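Local coordinates for protein involved in catabolism of external DNA (Legionella pneumophila subsp. pneumophila, PDB 2OO3), which probably methylates the N6 atom of a single adenine in 23S ribosomal RNA, with S-adenosyl-L-methionine as the methyl donor, at residues I21-L26 with R160-I165; L37-T42 with P100-F105; L116-L121 with N127-L132. All blocks are in the same frame, centred on the assembly; numbering follows the deposited sequence.

Contact 1: residues I21-L26 with R160-I165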
loop_
_atom_site.group_PDB
_atom_site.type_symbol
_atom_site.label_atom_id
_atom_site.label_comp_id
_atom_site.label_asym_id
_atom_site.label_seq_id
_atom_site.Cartn_x
_atom_site.Cartn_y
_atom_site.Cartn_z
ATOM N N ILE A 21 3.797 -5.151 1.752
ATOM C CA ILE A 21 3.977 -5.803 3.040
ATOM C C ILE A 21 3.176 -5.041 4.080
ATOM O O ILE A 21 2.506 -5.673 4.925
ATOM C CB ILE A 21 5.472 -5.857 3.472
ATOM C CG1 ILE A 21 6.249 -6.687 2.445
ATOM C CG2 ILE A 21 5.596 -6.439 4.901
ATOM C CD1 ILE A 21 7.790 -6.634 2.624
ATOM N N THR A 22 3.255 -3.698 4.022
ATOM C CA THR A 22 2.445 -2.824 4.897
ATOM C C THR A 22 0.966 -3.178 4.793
ATOM O O THR A 22 0.309 -3.403 5.803
ATOM C CB THR A 22 2.673 -1.346 4.591
ATOM O OG1 THR A 22 4.055 -1.035 4.883
ATOM C CG2 THR A 22 1.786 -0.464 5.470
ATOM N N LEU A 23 0.445 -3.226 3.572
ATOM C CA LEU A 23 -0.938 -3.668 3.348
ATOM C C LEU A 23 -1.218 -5.029 4.015
ATOM O O LEU A 23 -2.205 -5.175 4.724
ATOM C CB LEU A 23 -1.217 -3.743 1.833
ATOM C CG LEU A 23 -2.595 -4.266 1.411
ATOM C CD1 LEU A 23 -3.766 -3.463 2.024
ATOM C CD2 LEU A 23 -2.700 -4.279 -0.144
ATOM N N THR A 24 -0.349 -6.022 3.805
ATOM C CA THR A 24 -0.598 -7.349 4.380
ATOM C C THR A 24 -0.697 -7.320 5.906
ATOM O O THR A 24 -1.508 -8.059 6.483
ATOM C CB THR A 24 0.389 -8.458 3.908
ATOM O OG1 THR A 24 1.683 -8.279 4.502
ATOM C CG2 THR A 24 0.500 -8.518 2.355
ATOM N N ARG A 25 0.092 -6.455 6.552
ATOM C CA ARG A 25 0.118 -6.397 8.030
ATOM C C ARG A 25 -1.168 -5.724 8.497
ATOM O O ARG A 25 -1.786 -6.148 9.493
ATOM C CB ARG A 25 1.359 -5.631 8.528
ATOM C CG ARG A 25 2.687 -6.282 8.081
ATOM C CD ARG A 25 3.244 -7.326 9.063
ATOM N NE ARG A 25 2.285 -8.097 9.857
ATOM C CZ ARG A 25 1.953 -9.372 9.640
ATOM N NH1 ARG A 25 2.432 -10.057 8.623
ATOM N NH2 ARG A 25 1.101 -9.963 10.436
ATOM N N LEU A 26 -1.623 -4.719 7.736
ATOM C CA LEU A 26 -2.871 -4.026 8.079
ATOM C C LEU A 26 -4.059 -4.975 7.949
ATOM O O LEU A 26 -4.918 -5.002 8.823
ATOM C CB LEU A 26 -3.072 -2.765 7.212
ATOM C CG LEU A 26 -2.000 -1.672 7.461
ATOM C CD1 LEU A 26 -2.220 -0.559 6.467
ATOM C CD2 LEU A 26 -2.086 -1.128 8.934
ATOM N N ARG A 160 -16.605 0.003 9.645
ATOM C CA ARG A 160 -15.228 -0.426 9.841
ATOM C C ARG A 160 -14.652 -0.354 8.449
ATOM O O ARG A 160 -15.227 -0.939 7.522
ATOM C CB ARG A 160 -15.175 -1.901 10.229
ATOM C CG ARG A 160 -15.638 -2.265 11.602
ATOM C CD ARG A 160 -15.148 -3.687 11.922
ATOM N NE ARG A 160 -13.699 -3.727 12.128
ATOM C CZ ARG A 160 -12.886 -4.719 11.749
ATOM N NH1 ARG A 160 -13.354 -5.789 11.090
ATOM N NH2 ARG A 160 -11.587 -4.643 12.034
ATOM N N GLY A 161 -13.511 0.308 8.289
ATOM C CA GLY A 161 -12.935 0.479 6.946
ATOM C C GLY A 161 -11.426 0.546 6.926
ATOM O O GLY A 161 -10.807 1.136 7.823
ATOM N N LEU A 162 -10.842 -0.075 5.893
ATOM C CA LEU A 162 -9.452 0.164 5.498
ATOM C C LEU A 162 -9.446 0.877 4.128
ATOM O O LEU A 162 -9.999 0.382 3.130
ATOM C CB LEU A 162 -8.688 -1.153 5.457
ATOM C CG LEU A 162 -7.293 -1.084 4.815
ATOM C CD1 LEU A 162 -6.424 -0.015 5.500
ATOM C CD2 LEU A 162 -6.645 -2.477 4.839
ATOM N N ILE A 163 -8.871 2.076 4.094
ATOM C CA ILE A 163 -8.847 2.876 2.878
ATOM C C ILE A 163 -7.375 2.930 2.456
ATOM O O ILE A 163 -6.540 3.478 3.166
ATOM C CB ILE A 163 -9.449 4.287 3.113
ATOM C CG1 ILE A 163 -10.927 4.202 3.602
ATOM C CG2 ILE A 163 -9.472 5.062 1.818
ATOM C CD1 ILE A 163 -11.094 4.305 5.148
ATOM N N PHE A 164 -7.073 2.307 1.331
ATOM C CA PHE A 164 -5.699 2.131 0.865
ATOM C C PHE A 164 -5.532 2.966 -0.374
ATOM O O PHE A 164 -6.152 2.703 -1.395
ATOM C CB PHE A 164 -5.398 0.639 0.560
ATOM C CG PHE A 164 -3.951 0.348 0.267
ATOM C CD1 PHE A 164 -2.981 0.343 1.304
ATOM C CD2 PHE A 164 -3.551 0.047 -1.022
ATOM C CE1 PHE A 164 -1.625 0.061 1.017
ATOM C CE2 PHE A 164 -2.193 -0.223 -1.320
ATOM C CZ PHE A 164 -1.238 -0.221 -0.302
ATOM N N ILE A 165 -4.695 3.997 -0.250
ATOM C CA ILE A 165 -4.541 5.032 -1.272
ATOM C C ILE A 165 -3.159 5.010 -1.892
ATOM O O ILE A 165 -2.164 5.317 -1.222
ATOM C CB ILE A 165 -4.827 6.418 -0.634
ATOM C CG1 ILE A 165 -6.233 6.398 -0.002
ATOM C CG2 ILE A 165 -4.730 7.507 -1.690
ATOM C CD1 ILE A 165 -6.519 7.494 0.985
#
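L23 and L26 of helix 14-30 lie against L162 and F164 of strand 161-165, the helix and strand running almost exactly antiparallel (176°) with their axes 10.9 Å apart. Positions three apart on the helix and two apart on the strand bring four apolar side chains into one layer. The phenyl ring of F164 crosses the side chain of L23 at about a right angle. The CD1 methyl of L23 lies over one face of this ring, 4.2 Å from its centroid and 21° off the normal, a CH-pi contact displaced toward the rim. At the base of the same leucine, L23 CB touches F164 CE1 at 3.9 Å. Because L23 carries CG anti to its own nitrogen (chi1 177°), the side chain extends toward the strand and CD1 can meet the ring and L162 together. L162 offers its CD2 methyl, 4.1 Å from L23 CD1 and 4.3 Å from L26 CB.

This is the helix-on-sheet layering of a Rossmann-like methyltransferase. Strand 161-165 is an inner strand that leads directly into D166, the predicted proton acceptor, which opens an Asp-Pro-Ser-Tyr sequence like the catalytic motif of N6-adenine methyltransferases. Leucine and phenylalanine suit this buried interface, where no hydrogen bond passes between the segments. Polar groups on the helix are satisfied otherwise: T24 OG1 donates to I21 O at 2.8 Å, a carbonyl that also accepts from R25 N, and R25, which does not touch the strand, forms salt bridges with E82 and E252.

Contact 2: residues L37-T42 with P100-F105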
loop_
_atom_site.group_PDB
_atom_site.type_symbol
_atom_site.label_atom_id
_atom_site.label_comp_id
_atom_site.label_asym_id
_atom_site.label_seq_id
_atom_site.Cartn_x
_atom_site.Cartn_y
_atom_site.Cartn_z
ATOM N N LEU A 37 -15.641 -5.768 7.167
ATOM C CA LEU A 37 -14.751 -4.662 6.898
ATOM C C LEU A 37 -15.059 -4.166 5.496
ATOM O O LEU A 37 -15.243 -4.970 4.551
ATOM C CB LEU A 37 -13.276 -5.151 7.012
ATOM C CG LEU A 37 -12.123 -4.194 6.674
ATOM C CD1 LEU A 37 -11.986 -3.066 7.706
ATOM C CD2 LEU A 37 -10.783 -4.941 6.564
ATOM N N PHE A 38 -15.157 -2.847 5.351
ATOM C CA PHE A 38 -15.141 -2.226 4.031
ATOM C C PHE A 38 -13.673 -1.982 3.615
ATOM O O PHE A 38 -12.909 -1.342 4.358
ATOM C CB PHE A 38 -15.871 -0.877 4.108
ATOM C CG PHE A 38 -15.971 -0.154 2.801
ATOM C CD1 PHE A 38 -16.470 -0.796 1.675
ATOM C CD2 PHE A 38 -15.609 1.179 2.703
ATOM C CE1 PHE A 38 -16.597 -0.147 0.474
ATOM C CE2 PHE A 38 -15.727 1.858 1.461
ATOM C CZ PHE A 38 -16.205 1.189 0.357
ATOM N N TYR A 39 -13.288 -2.473 2.443
ATOM C CA TYR A 39 -11.938 -2.249 1.956
ATOM C C TYR A 39 -12.062 -1.407 0.688
ATOM O O TYR A 39 -12.678 -1.833 -0.281
ATOM C CB TYR A 39 -11.235 -3.585 1.665
ATOM C CG TYR A 39 -9.896 -3.410 0.998
ATOM C CD1 TYR A 39 -8.754 -3.072 1.760
ATOM C CD2 TYR A 39 -9.749 -3.567 -0.382
ATOM C CE1 TYR A 39 -7.515 -2.900 1.157
ATOM C CE2 TYR A 39 -8.480 -3.405 -1.005
ATOM C CZ TYR A 39 -7.390 -3.066 -0.221
ATOM O OH TYR A 39 -6.140 -2.898 -0.775
ATOM N N LEU A 40 -11.499 -0.208 0.726
ATOM C CA LEU A 40 -11.568 0.725 -0.414
ATOM C C LEU A 40 -10.180 1.045 -0.984
ATOM O O LEU A 40 -9.296 1.525 -0.240
ATOM C CB LEU A 40 -12.288 2.026 0.021
ATOM C CG LEU A 40 -12.257 3.216 -0.944
ATOM C CD1 LEU A 40 -12.999 2.851 -2.233
ATOM C CD2 LEU A 40 -12.913 4.377 -0.275
ATOM N N GLU A 41 -9.986 0.786 -2.284
ATOM C CA GLU A 41 -8.803 1.259 -2.983
ATOM C C GLU A 41 -9.148 2.358 -3.938
ATOM O O GLU A 41 -10.033 2.202 -4.780
ATOM C CB GLU A 41 -8.094 0.146 -3.753
ATOM C CG GLU A 41 -7.278 -0.791 -2.904
ATOM C CD GLU A 41 -6.588 -1.852 -3.761
ATOM O OE1 GLU A 41 -6.296 -2.966 -3.277
ATOM O OE2 GLU A 41 -6.362 -1.552 -4.946
ATOM N N THR A 42 -8.419 3.469 -3.842
ATOM C CA THR A 42 -8.660 4.637 -4.705
ATOM C C THR A 42 -7.960 4.484 -6.081
ATOM O O THR A 42 -8.398 5.047 -7.075
ATOM C CB THR A 42 -8.139 5.940 -4.000
ATOM O OG1 THR A 42 -6.820 5.689 -3.494
ATOM C CG2 THR A 42 -9.004 6.342 -2.782
ATOM N N PRO A 100 1.693 -9.666 -7.896
ATOM C CA PRO A 100 0.316 -9.239 -7.624
ATOM C C PRO A 100 0.206 -7.750 -7.323
ATOM O O PRO A 100 1.136 -7.144 -6.767
ATOM C CB PRO A 100 -0.091 -10.066 -6.396
ATOM C CG PRO A 100 1.114 -10.793 -5.925
ATOM C CD PRO A 100 2.304 -10.353 -6.747
ATOM N N GLY A 101 -0.911 -7.151 -7.706
ATOM C CA GLY A 101 -1.171 -5.775 -7.304
ATOM C C GLY A 101 -1.879 -5.826 -5.967
ATOM O O GLY A 101 -2.275 -6.908 -5.529
ATOM N N SER A 102 -2.061 -4.673 -5.326
ATOM C CA SER A 102 -2.729 -4.595 -4.042
ATOM C C SER A 102 -4.107 -5.285 -4.001
ATOM O O SER A 102 -4.421 -5.980 -3.012
ATOM C CB SER A 102 -2.767 -3.134 -3.522
ATOM O OG SER A 102 -3.600 -2.350 -4.348
ATOM N N PRO A 103 -4.917 -5.171 -5.070
ATOM C CA PRO A 103 -6.204 -5.907 -4.990
ATOM C C PRO A 103 -6.044 -7.437 -4.846
ATOM O O PRO A 103 -6.831 -8.046 -4.153
ATOM C CB PRO A 103 -6.859 -5.601 -6.358
ATOM C CG PRO A 103 -6.268 -4.330 -6.780
ATOM C CD PRO A 103 -4.816 -4.446 -6.361
ATOM N N TYR A 104 -5.024 -8.020 -5.485
ATOM C CA TYR A 104 -4.744 -9.454 -5.378
ATOM C C TYR A 104 -4.320 -9.837 -3.956
ATOM O O TYR A 104 -4.757 -10.871 -3.432
ATOM C CB TYR A 104 -3.695 -9.876 -6.429
ATOM C CG TYR A 104 -3.661 -11.366 -6.675
ATOM C CD1 TYR A 104 -4.380 -11.932 -7.737
ATOM C CD2 TYR A 104 -2.888 -12.206 -5.879
ATOM C CE1 TYR A 104 -4.387 -13.323 -7.960
ATOM C CE2 TYR A 104 -2.848 -13.610 -6.127
ATOM C CZ TYR A 104 -3.612 -14.141 -7.158
ATOM O OH TYR A 104 -3.588 -15.492 -7.403
ATOM N N PHE A 105 -3.519 -9.006 -3.293
ATOM C CA PHE A 105 -3.281 -9.226 -1.852
ATOM C C PHE A 105 -4.577 -9.166 -1.024
ATOM O O PHE A 105 -4.831 -10.042 -0.152
ATOM C CB PHE A 105 -2.235 -8.218 -1.321
ATOM C CG PHE A 105 -0.837 -8.445 -1.876
ATOM C CD1 PHE A 105 -0.024 -9.477 -1.368
ATOM C CD2 PHE A 105 -0.333 -7.632 -2.874
ATOM C CE1 PHE A 105 1.279 -9.687 -1.882
ATOM C CE2 PHE A 105 0.979 -7.828 -3.387
ATOM C CZ PHE A 105 1.765 -8.862 -2.893
#
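The carboxylate of E41, at the end of strand 38-41, meets S102 and P103 in the first turn of helix 102-109. In this Rossmann-like fold E41 opens a Glu-x-x-x-Gly-x-Gly sequence that resembles the glycine-rich first motif of class I methyltransferases, and S102 is predicted to bind S-adenosyl-L-methionine. S102 OG lies 2.9 Å from E41 OE2 and 3.0 Å from E41 OE1, so the hydroxyl stands before both oxygens. E41 OE2 also rests against the pyrrolidine ring, 3.3 Å from P103 CG. An extended chain beyond CG (chi2 -179°) lets the acid span the gap from the sheet, and the nearby helix start, with G101 as N-cap, would probably stabilise negative charge there.

In the next shell, Y39 OH donates to E41 OE1 at 2.5 Å, approaching on the anti side, 19° out of the carboxylate plane, while S44 OG hydrogen-bonds E41 OE2. A tyrosine suits its place: its ring packs on L162 and F164 and its hydroxyl steadies the buried acid. Beyond these, P103 packs on L118 of the adjoining strand. Proline suits the first turn, where a backbone N-H would have no helical carbonyl to meet; P103 N lies 3.2 Å from E41 OE1, a close approach that is not a hydrogen bond.

Contact 3: residues L116-L121 with N127-L132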
loop_
_atom_site.group_PDB
_atom_site.type_symbol
_atom_site.label_atom_id
_atom_site.label_comp_id
_atom_site.label_asym_id
_atom_site.label_seq_id
_atom_site.Cartn_x
_atom_site.Cartn_y
_atom_site.Cartn_z
ATOM N N LEU A 116 -15.115 -5.399 -0.770
ATOM C CA LEU A 116 -13.991 -4.725 -1.449
ATOM C C LEU A 116 -14.549 -3.817 -2.520
ATOM O O LEU A 116 -15.381 -4.221 -3.337
ATOM C CB LEU A 116 -13.018 -5.724 -2.109
ATOM C CG LEU A 116 -12.196 -6.680 -1.213
ATOM C CD1 LEU A 116 -13.055 -7.812 -0.653
ATOM C CD2 LEU A 116 -10.994 -7.226 -1.996
ATOM N N TYR A 117 -14.049 -2.599 -2.551
ATOM C CA TYR A 117 -14.452 -1.665 -3.543
ATOM C C TYR A 117 -13.183 -1.114 -4.212
ATOM O O TYR A 117 -12.365 -0.414 -3.578
ATOM C CB TYR A 117 -15.237 -0.571 -2.851
ATOM C CG TYR A 117 -16.020 0.297 -3.771
ATOM C CD1 TYR A 117 -17.428 0.229 -3.797
ATOM C CD2 TYR A 117 -15.379 1.220 -4.606
ATOM C CE1 TYR A 117 -18.158 1.060 -4.630
ATOM C CE2 TYR A 117 -16.106 2.049 -5.437
ATOM C CZ TYR A 117 -17.486 1.958 -5.436
ATOM O OH TYR A 117 -18.199 2.783 -6.226
ATOM N N LEU A 118 -13.015 -1.433 -5.491
ATOM C CA LEU A 118 -11.775 -1.123 -6.186
ATOM C C LEU A 118 -12.041 -0.102 -7.281
ATOM O O LEU A 118 -12.931 -0.312 -8.114
ATOM C CB LEU A 118 -11.202 -2.393 -6.824
ATOM C CG LEU A 118 -11.036 -3.612 -5.893
ATOM C CD1 LEU A 118 -10.612 -4.885 -6.647
ATOM C CD2 LEU A 118 -10.055 -3.283 -4.681
ATOM N N CYS A 119 -11.261 0.973 -7.303
ATOM C CA CYS A 119 -11.480 2.059 -8.283
ATOM C C CYS A 119 -10.296 2.143 -9.213
ATOM O O CYS A 119 -9.150 2.123 -8.754
ATOM C CB CYS A 119 -11.628 3.425 -7.599
ATOM S SG CYS A 119 -13.006 3.543 -6.383
ATOM N N GLU A 120 -10.562 2.295 -10.501
ATOM C CA GLU A 120 -9.487 2.531 -11.448
ATOM C C GLU A 120 -9.955 3.463 -12.564
ATOM O O GLU A 120 -10.943 3.187 -13.230
ATOM C CB GLU A 120 -8.947 1.199 -12.033
ATOM C CG GLU A 120 -7.910 1.372 -13.180
ATOM C CD GLU A 120 -6.727 2.292 -12.805
ATOM O OE1 GLU A 120 -6.230 2.252 -11.637
ATOM O OE2 GLU A 120 -6.297 3.068 -13.694
ATOM N N LEU A 121 -9.188 4.516 -12.797
ATOM C CA LEU A 121 -9.545 5.523 -13.796
ATOM C C LEU A 121 -9.186 5.137 -15.251
ATOM O O LEU A 121 -9.936 5.441 -16.186
ATOM C CB LEU A 121 -8.866 6.832 -13.399
ATOM C CG LEU A 121 -9.371 8.161 -13.938
ATOM C CD1 LEU A 121 -10.774 8.399 -13.488
ATOM C CD2 LEU A 121 -8.453 9.266 -13.489
ATOM N N ASN A 127 -10.110 -2.538 -17.458
ATOM C CA ASN A 127 -10.539 -3.745 -18.153
ATOM C C ASN A 127 -9.768 -4.981 -17.712
ATOM O O ASN A 127 -10.344 -6.067 -17.674
ATOM C CB ASN A 127 -10.484 -3.600 -19.691
ATOM C CG ASN A 127 -11.614 -2.713 -20.256
ATOM O OD1 ASN A 127 -11.346 -1.838 -21.074
ATOM N ND2 ASN A 127 -12.858 -2.933 -19.829
ATOM N N PHE A 128 -8.489 -4.818 -17.359
ATOM C CA PHE A 128 -7.706 -5.941 -16.828
ATOM C C PHE A 128 -8.133 -6.286 -15.419
ATOM O O PHE A 128 -8.173 -7.434 -15.053
ATOM C CB PHE A 128 -6.210 -5.634 -16.809
ATOM C CG PHE A 128 -5.515 -5.860 -18.114
ATOM C CD1 PHE A 128 -5.259 -7.153 -18.573
ATOM C CD2 PHE A 128 -5.047 -4.777 -18.861
ATOM C CE1 PHE A 128 -4.591 -7.351 -19.792
ATOM C CE2 PHE A 128 -4.376 -4.963 -20.081
ATOM C CZ PHE A 128 -4.153 -6.252 -20.548
ATOM N N LEU A 129 -8.456 -5.276 -14.627
ATOM C CA LEU A 129 -8.911 -5.481 -13.242
ATOM C C LEU A 129 -10.232 -6.277 -13.167
ATOM O O LEU A 129 -10.490 -7.000 -12.196
ATOM C CB LEU A 129 -9.096 -4.115 -12.580
ATOM C CG LEU A 129 -9.334 -4.063 -11.064
ATOM C CD1 LEU A 129 -8.135 -4.643 -10.310
ATOM C CD2 LEU A 129 -9.544 -2.614 -10.712
ATOM N N LEU A 130 -11.054 -6.166 -14.210
ATOM C CA LEU A 130 -12.287 -6.961 -14.293
ATOM C C LEU A 130 -12.019 -8.460 -14.383
ATOM O O LEU A 130 -12.941 -9.257 -14.192
ATOM C CB LEU A 130 -13.142 -6.534 -15.519
ATOM C CG LEU A 130 -13.753 -5.144 -15.463
ATOM C CD1 LEU A 130 -14.413 -4.782 -16.808
ATOM C CD2 LEU A 130 -14.762 -5.033 -14.296
ATOM N N LYS A 131 -10.776 -8.842 -14.686
ATOM C CA LYS A 131 -10.396 -10.246 -14.827
ATOM C C LYS A 131 -9.805 -10.889 -13.545
ATOM O O LYS A 131 -9.489 -12.055 -13.537
ATOM C CB LYS A 131 -9.371 -10.370 -15.958
ATOM C CG LYS A 131 -9.853 -9.836 -17.351
ATOM C CD LYS A 131 -10.989 -10.713 -17.822
ATOM C CE LYS A 131 -11.121 -10.847 -19.365
ATOM N NZ LYS A 131 -12.254 -11.832 -19.698
ATOM N N LEU A 132 -9.611 -10.119 -12.486
ATOM C CA LEU A 132 -9.107 -10.684 -11.212
ATOM C C LEU A 132 -10.047 -11.716 -10.630
ATOM O O LEU A 132 -11.265 -11.474 -10.624
ATOM C CB LEU A 132 -8.930 -9.579 -10.181
ATOM C CG LEU A 132 -7.630 -8.757 -10.302
ATOM C CD1 LEU A 132 -6.773 -9.123 -9.115
ATOM C CD2 LEU A 132 -6.847 -8.878 -11.673
#
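L129, on helix 123-129, sets its CD2 methyl against two residues of the adjacent segment 116-121, L118 and E120, which stand on the same side of it. This is the tight part of the contact: L129 CD2 lies 4.2 Å from L118 CB and 4.1 Å from E120 CB, so one methyl spans both beta carbons. L129 reaches them because CG lies anti to its nitrogen (chi1 -170°), projecting the branched end off the helix toward the strand. Leucine is apt here, being long enough to cross between the backbones, whose nearest alpha carbons, E120 CA and L129 CA, are 8.2 Å apart.

E120 marks the change to the loose side. Its CB belongs to the apolar patch, but a bend at chi2 (53°) carries the carboxylate away from L129, where OE1 bonds to G45 N and OE2 to H122 N. Both oxygens are thus held by backbone amides, which fixes the turn of the group. E120 is predicted to bind S-adenosyl-L-methionine, consistent with the acid that follows the second strand in class I methyltransferases and usually grips the ribose hydroxyls. F128, L130 and K131, which do not touch segment 116-121, are largely exposed, although L130 leans on V141, and F128 makes a cation-pi contact with R46. A type I turn runs from L129 to L132, with L132 N donating to L129 O at 3.3 Å.

The contact is the first half of a beta-alpha-beta unit: strand 115-119, helix 123-129, then edge strand 139-142, whose V139 touches L118 and whose V141 touches L129. L118 is flanked further by P103 of helix 102-109 and E41 of strand 38-41.

In the fold
The three contacts step across one mixed sheet, through neighbouring strands 161-165, 38-41 and 115-119 in that order. Centres of contacts 1 and 2 lie about 8 Å apart, those of 2 and 3 about 10 Å, and those of 1 and 3 about 17 Å, the last pair not touching. Contact 2 is therefore the bridge, with probable backbone hydrogen bonds to both sides and L23 packed on S102. Along the chain, contact 2 closes before contact 3 opens, and contact 1 encloses both. E120 and D166 follow strands 115-119 and 161-165, and S102, at the start of helix 102-109, meets strand 38-41; all three, predicted to bind the methyl donor, frame its probable site.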